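Local coordinates for UBX domain-containing protein 7 (Homo sapiens, PDB 5X3P) that links a subset of neddylated cullin-RING ubiquitin ligases to the segregase VCP/p97, its UBX domain making the p97 contact, at residues Gly4-Gly16 with Met66-Val79. The protein carries 1 engineered substitution. Residues are numbered along the deposited sequence; the frame is centred on the assembly and turned at random.
Sequences GPKAQLMLRYPDG and MQEAGLCPQETVFV. Engineered in segment 66-79: Met66 (natural residue Leu).
Bends of -83° at chi2 and -57° at chi3 fold the Arg12 side chain back beside Phe78, and the two run the same way off the sheet. Phe78 CE1 lies over one face of the guanidinium, offset toward its rim and 3.8 Å from Arg12 NH1, with the two planes 61° apart. Nearer the backbone, Arg12 CG packs 3.8 Å from Thr76 CG2. On the same face, Gln8 and Gln74 reach out side by side, both extended beyond CG, and Gln74 NE2 donates to Gln8 OE1 at 2.9 Å; the acceptor lies in the amide plane of Gln74. Strands 6-12 and 74-79 run parallel, adjacent inner strands of the ubiquitin-like beta-grasp sheet of this UBX domain, with 18-24 beyond one and 46-50 beyond the other. Six backbone bonds lace Gln8, Met10 and Arg12 to Pro73, Glu75, Val77 and Val79. The shortest joins Val77 N to Met10 O at 2.6 Å. Leu9, Leu11 and Val77 lie on the other, buried face, both leucines against Leu32 of helix 29-38 and Val77 against Leu48: Leu11 CD2 meets Val77 CB at 3.8 Å, and Leu9 CD2 rests 3.7 Å from Glu75 CB. A bend at chi2 turns the Glu75 carboxylate back to Cys72 N, which donates to the anti lone pair of Glu75 OE2 at 2.6 Å, while Arg55 forms a salt bridge to the same oxygen. Val79 CG2 packs against the Tyr13 ring, whose OH bonds Glu19.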
loop_
_atom_site.group_PDB
_atom_site.type_symbol
_atom_site.label_atom_id
_atom_site.label_comp_id
_atom_site.label_asym_id
_atom_site.label_seq_id
_atom_site.Cartn_x
_atom_site.Cartn_y
_atom_site.Cartn_z
ATOM N N GLY A 4 -17.979 3.009 -7.942
ATOM C CA GLY A 4 -17.685 4.153 -7.092
ATOM C C GLY A 4 -16.195 4.427 -6.962
ATOM O O GLY A 4 -15.397 3.954 -7.782
ATOM N N PRO A 5 -15.806 5.196 -5.927
ATOM C CA PRO A 5 -14.413 5.632 -5.742
ATOM C C PRO A 5 -13.459 4.448 -5.443
ATOM O O PRO A 5 -13.812 3.518 -4.707
ATOM C CB PRO A 5 -14.501 6.604 -4.559
ATOM C CG PRO A 5 -15.975 7.019 -4.503
ATOM C CD PRO A 5 -16.720 5.796 -4.937
ATOM N N LYS A 6 -12.268 4.485 -6.042
ATOM C CA LYS A 6 -11.254 3.434 -5.896
ATOM C C LYS A 6 -9.878 3.982 -5.542
ATOM O O LYS A 6 -9.610 5.178 -5.719
ATOM C CB LYS A 6 -11.156 2.646 -7.209
ATOM C CG LYS A 6 -12.519 2.108 -7.647
ATOM C CD LYS A 6 -12.527 1.501 -9.026
ATOM C CE LYS A 6 -13.663 0.510 -9.077
ATOM N NZ LYS A 6 -13.795 -0.070 -7.704
ATOM N N ALA A 7 -9.002 3.083 -5.078
ATOM C CA ALA A 7 -7.581 3.370 -4.882
ATOM C C ALA A 7 -6.853 2.619 -5.978
ATOM O O ALA A 7 -6.722 1.397 -5.914
ATOM C CB ALA A 7 -7.107 2.871 -3.518
ATOM N N GLN A 8 -6.409 3.343 -6.997
ATOM C CA GLN A 8 -5.682 2.749 -8.094
ATOM C C GLN A 8 -4.232 2.847 -7.710
ATOM O O GLN A 8 -3.675 3.942 -7.617
ATOM C CB GLN A 8 -5.942 3.525 -9.381
ATOM C CG GLN A 8 -7.334 3.299 -9.971
ATOM C CD GLN A 8 -7.653 4.295 -11.052
ATOM O OE1 GLN A 8 -7.285 5.484 -10.956
ATOM N NE2 GLN A 8 -8.318 3.825 -12.119
ATOM N N LEU A 9 -3.613 1.695 -7.482
ATOM C CA LEU A 9 -2.284 1.679 -6.904
ATOM C C LEU A 9 -1.241 1.240 -7.912
ATOM O O LEU A 9 -1.451 0.260 -8.627
ATOM C CB LEU A 9 -2.260 0.724 -5.700
ATOM C CG LEU A 9 -3.238 1.020 -4.556
ATOM C CD1 LEU A 9 -3.077 0.016 -3.425
ATOM C CD2 LEU A 9 -2.996 2.416 -4.028
HETATM N N MSE A 10 -0.129 1.976 -7.965
HETATM C CA MSE A 10 1.110 1.486 -8.552
HETATM C C MSE A 10 2.009 0.978 -7.415
HETATM O O MSE A 10 2.351 1.737 -6.504
HETATM C CB MSE A 10 1.837 2.597 -9.317
HETATM C CG MSE A 10 3.324 2.258 -9.615
HETATM SE SE MSE A 10 3.486 0.804 -10.926
HETATM C CE MSE A 10 3.031 1.892 -12.449
ATOM N N LEU A 11 2.383 -0.302 -7.466
ATOM C CA LEU A 11 3.280 -0.874 -6.466
ATOM C C LEU A 11 4.693 -0.970 -7.041
ATOM O O LEU A 11 4.902 -1.492 -8.139
ATOM C CB LEU A 11 2.793 -2.251 -6.024
ATOM C CG LEU A 11 1.328 -2.328 -5.619
ATOM C CD1 LEU A 11 0.990 -3.766 -5.239
ATOM C CD2 LEU A 11 1.042 -1.378 -4.455
ATOM N N ARG A 12 5.662 -0.428 -6.313
ATOM C CA ARG A 12 7.041 -0.396 -6.786
ATOM C C ARG A 12 7.875 -1.252 -5.837
ATOM O O ARG A 12 8.149 -0.837 -4.708
ATOM C CB ARG A 12 7.552 1.042 -6.799
ATOM C CG ARG A 12 6.757 1.993 -7.689
ATOM C CD ARG A 12 7.200 1.889 -9.143
ATOM N NE ARG A 12 8.629 2.157 -9.267
ATOM C CZ ARG A 12 9.159 3.375 -9.319
ATOM N NH1 ARG A 12 8.376 4.446 -9.258
ATOM N NH2 ARG A 12 10.475 3.524 -9.428
ATOM N N TYR A 13 8.231 -2.459 -6.277
ATOM C CA TYR A 13 8.982 -3.400 -5.435
ATOM C C TYR A 13 10.470 -3.102 -5.515
ATOM O O TYR A 13 10.939 -2.566 -6.524
ATOM C CB TYR A 13 8.665 -4.843 -5.843
ATOM C CG TYR A 13 7.207 -5.243 -5.649
ATOM C CD1 TYR A 13 6.728 -5.632 -4.401
ATOM C CD2 TYR A 13 6.318 -5.253 -6.718
ATOM C CE1 TYR A 13 5.390 -6.016 -4.226
ATOM C CE2 TYR A 13 4.988 -5.632 -6.556
ATOM C CZ TYR A 13 4.532 -6.009 -5.312
ATOM O OH TYR A 13 3.211 -6.375 -5.166
ATOM N N PRO A 14 11.241 -3.429 -4.454
ATOM C CA PRO A 14 12.590 -2.854 -4.464
ATOM C C PRO A 14 13.544 -3.548 -5.446
ATOM O O PRO A 14 14.649 -3.044 -5.644
ATOM C CB PRO A 14 13.061 -3.052 -3.021
ATOM C CG PRO A 14 12.403 -4.328 -2.603
ATOM C CD PRO A 14 11.039 -4.340 -3.309
ATOM N N ASP A 15 13.138 -4.670 -6.038
ATOM C CA ASP A 15 13.950 -5.303 -7.078
ATOM C C ASP A 15 13.730 -4.623 -8.443
ATOM O O ASP A 15 14.451 -4.897 -9.414
ATOM C CB ASP A 15 13.687 -6.814 -7.154
ATOM C CG ASP A 15 12.221 -7.154 -7.402
ATOM O OD1 ASP A 15 11.371 -6.239 -7.372
ATOM O OD2 ASP A 15 11.919 -8.348 -7.627
ATOM N N GLY A 16 12.749 -3.717 -8.501
ATOM C CA GLY A 16 12.442 -2.978 -9.721
ATOM C C GLY A 16 11.193 -3.470 -10.428
ATOM O O GLY A 16 10.778 -2.913 -11.453
HETATM N N MSE A 66 -8.904 2.519 3.081
HETATM C CA MSE A 66 -8.133 3.421 2.229
HETATM C C MSE A 66 -8.628 4.852 2.389
HETATM O O MSE A 66 -7.833 5.805 2.432
HETATM C CB MSE A 66 -8.292 3.021 0.756
HETATM C CG MSE A 66 -8.235 1.542 0.506
HETATM SE SE MSE A 66 -6.395 0.887 0.559
HETATM C CE MSE A 66 -6.844 -0.990 0.728
ATOM N N GLN A 67 -9.950 5.007 2.448
ATOM C CA GLN A 67 -10.557 6.327 2.624
ATOM C C GLN A 67 -10.216 6.899 3.996
ATOM O O GLN A 67 -9.871 8.082 4.111
ATOM C CB GLN A 67 -12.085 6.277 2.431
ATOM C CG GLN A 67 -12.792 7.616 2.652
ATOM C CD GLN A 67 -14.320 7.538 2.498
ATOM O OE1 GLN A 67 -14.841 6.713 1.755
ATOM N NE2 GLN A 67 -15.033 8.404 3.208
ATOM N N GLU A 68 -10.310 6.069 5.040
ATOM C CA GLU A 68 -9.942 6.528 6.386
ATOM C C GLU A 68 -8.447 6.874 6.465
ATOM O O GLU A 68 -8.043 7.786 7.190
ATOM C CB GLU A 68 -10.323 5.481 7.441
ATOM C CG GLU A 68 -11.809 5.501 7.828
ATOM C CD GLU A 68 -12.260 4.177 8.393
ATOM O OE1 GLU A 68 -11.476 3.211 8.289
ATOM O OE2 GLU A 68 -13.389 4.090 8.933
ATOM N N ALA A 69 -7.632 6.152 5.703
ATOM C CA ALA A 69 -6.183 6.409 5.658
ATOM C C ALA A 69 -5.872 7.707 4.909
ATOM O O ALA A 69 -4.761 8.243 4.999
ATOM C CB ALA A 69 -5.458 5.235 5.028
ATOM N N GLY A 70 -6.858 8.216 4.173
ATOM C CA GLY A 70 -6.680 9.442 3.411
ATOM C C GLY A 70 -5.955 9.276 2.087
ATOM O O GLY A 70 -5.396 10.244 1.559
ATOM N N LEU A 71 -5.965 8.063 1.533
ATOM C CA LEU A 71 -5.307 7.822 0.241
ATOM C C LEU A 71 -6.016 8.602 -0.859
ATOM O O LEU A 71 -7.224 8.872 -0.762
ATOM C CB LEU A 71 -5.306 6.336 -0.114
ATOM C CG LEU A 71 -4.471 5.423 0.783
ATOM C CD1 LEU A 71 -4.076 4.182 -0.006
ATOM C CD2 LEU A 71 -3.241 6.142 1.338
ATOM N N CYS A 72 -5.258 8.975 -1.893
ATOM C CA CYS A 72 -5.808 9.681 -3.053
ATOM C C CYS A 72 -6.380 8.675 -4.048
ATOM O O CYS A 72 -6.198 7.461 -3.867
ATOM C CB CYS A 72 -4.714 10.521 -3.706
ATOM S SG CYS A 72 -4.032 11.772 -2.582
ATOM N N PRO A 73 -7.095 9.157 -5.088
ATOM C CA PRO A 73 -7.654 8.203 -6.060
ATOM C C PRO A 73 -6.580 7.364 -6.742
ATOM O O PRO A 73 -6.833 6.225 -7.136
ATOM C CB PRO A 73 -8.314 9.116 -7.093
ATOM C CG PRO A 73 -8.795 10.285 -6.264
ATOM C CD PRO A 73 -7.632 10.523 -5.301
ATOM N N GLN A 74 -5.384 7.922 -6.880
ATOM C CA GLN A 74 -4.273 7.182 -7.448
ATOM C C GLN A 74 -3.063 7.364 -6.552
ATOM O O GLN A 74 -2.799 8.484 -6.098
ATOM C CB GLN A 74 -3.986 7.718 -8.850
ATOM C CG GLN A 74 -5.213 7.672 -9.775
ATOM C CD GLN A 74 -4.867 8.092 -11.181
ATOM O OE1 GLN A 74 -3.995 8.952 -11.388
ATOM N NE2 GLN A 74 -5.506 7.461 -12.161
ATOM N N GLU A 75 -2.340 6.271 -6.295
ATOM C CA GLU A 75 -1.168 6.306 -5.425
ATOM C C GLU A 75 -0.061 5.459 -5.980
ATOM O O GLU A 75 -0.313 4.431 -6.619
ATOM C CB GLU A 75 -1.517 5.761 -4.036
ATOM C CG GLU A 75 -2.545 6.571 -3.295
ATOM C CD GLU A 75 -1.926 7.792 -2.633
ATOM O OE1 GLU A 75 -0.681 7.924 -2.660
ATOM O OE2 GLU A 75 -2.664 8.622 -2.044
ATOM N N THR A 76 1.172 5.878 -5.710
ATOM C CA THR A 76 2.331 5.048 -5.978
ATOM C C THR A 76 2.865 4.577 -4.622
ATOM O O THR A 76 3.154 5.400 -3.736
ATOM C CB THR A 76 3.416 5.839 -6.719
ATOM O OG1 THR A 76 2.951 6.185 -8.030
ATOM C CG2 THR A 76 4.686 5.009 -6.846
ATOM N N VAL A 77 2.967 3.258 -4.442
ATOM C CA VAL A 77 3.356 2.702 -3.152
ATOM C C VAL A 77 4.705 2.009 -3.301
ATOM O O VAL A 77 4.833 1.052 -4.080
ATOM C CB VAL A 77 2.328 1.679 -2.629
ATOM C CG1 VAL A 77 2.749 1.165 -1.244
ATOM C CG2 VAL A 77 0.930 2.298 -2.540
ATOM N N PHE A 78 5.702 2.490 -2.560
ATOM C CA PHE A 78 7.007 1.836 -2.522
ATOM C C PHE A 78 7.049 0.774 -1.437
ATOM O O PHE A 78 6.695 1.034 -0.291
ATOM C CB PHE A 78 8.098 2.866 -2.278
ATOM C CG PHE A 78 8.223 3.855 -3.384
ATOM C CD1 PHE A 78 8.960 3.542 -4.519
ATOM C CD2 PHE A 78 7.579 5.088 -3.319
ATOM C CE1 PHE A 78 9.066 4.449 -5.569
ATOM C CE2 PHE A 78 7.681 6.000 -4.371
ATOM C CZ PHE A 78 8.422 5.681 -5.492
ATOM N N VAL A 79 7.480 -0.423 -1.804
ATOM C CA VAL A 79 7.720 -1.470 -0.827
ATOM C C VAL A 79 9.184 -1.358 -0.395
ATOM O O VAL A 79 10.090 -1.526 -1.211
ATOM C CB VAL A 79 7.408 -2.861 -1.422
ATOM C CG1 VAL A 79 7.594 -3.954 -0.386
ATOM C CG2 VAL A 79 5.995 -2.889 -1.964
HETATM O O HOH W 1 -8.621 6.064 -3.072
#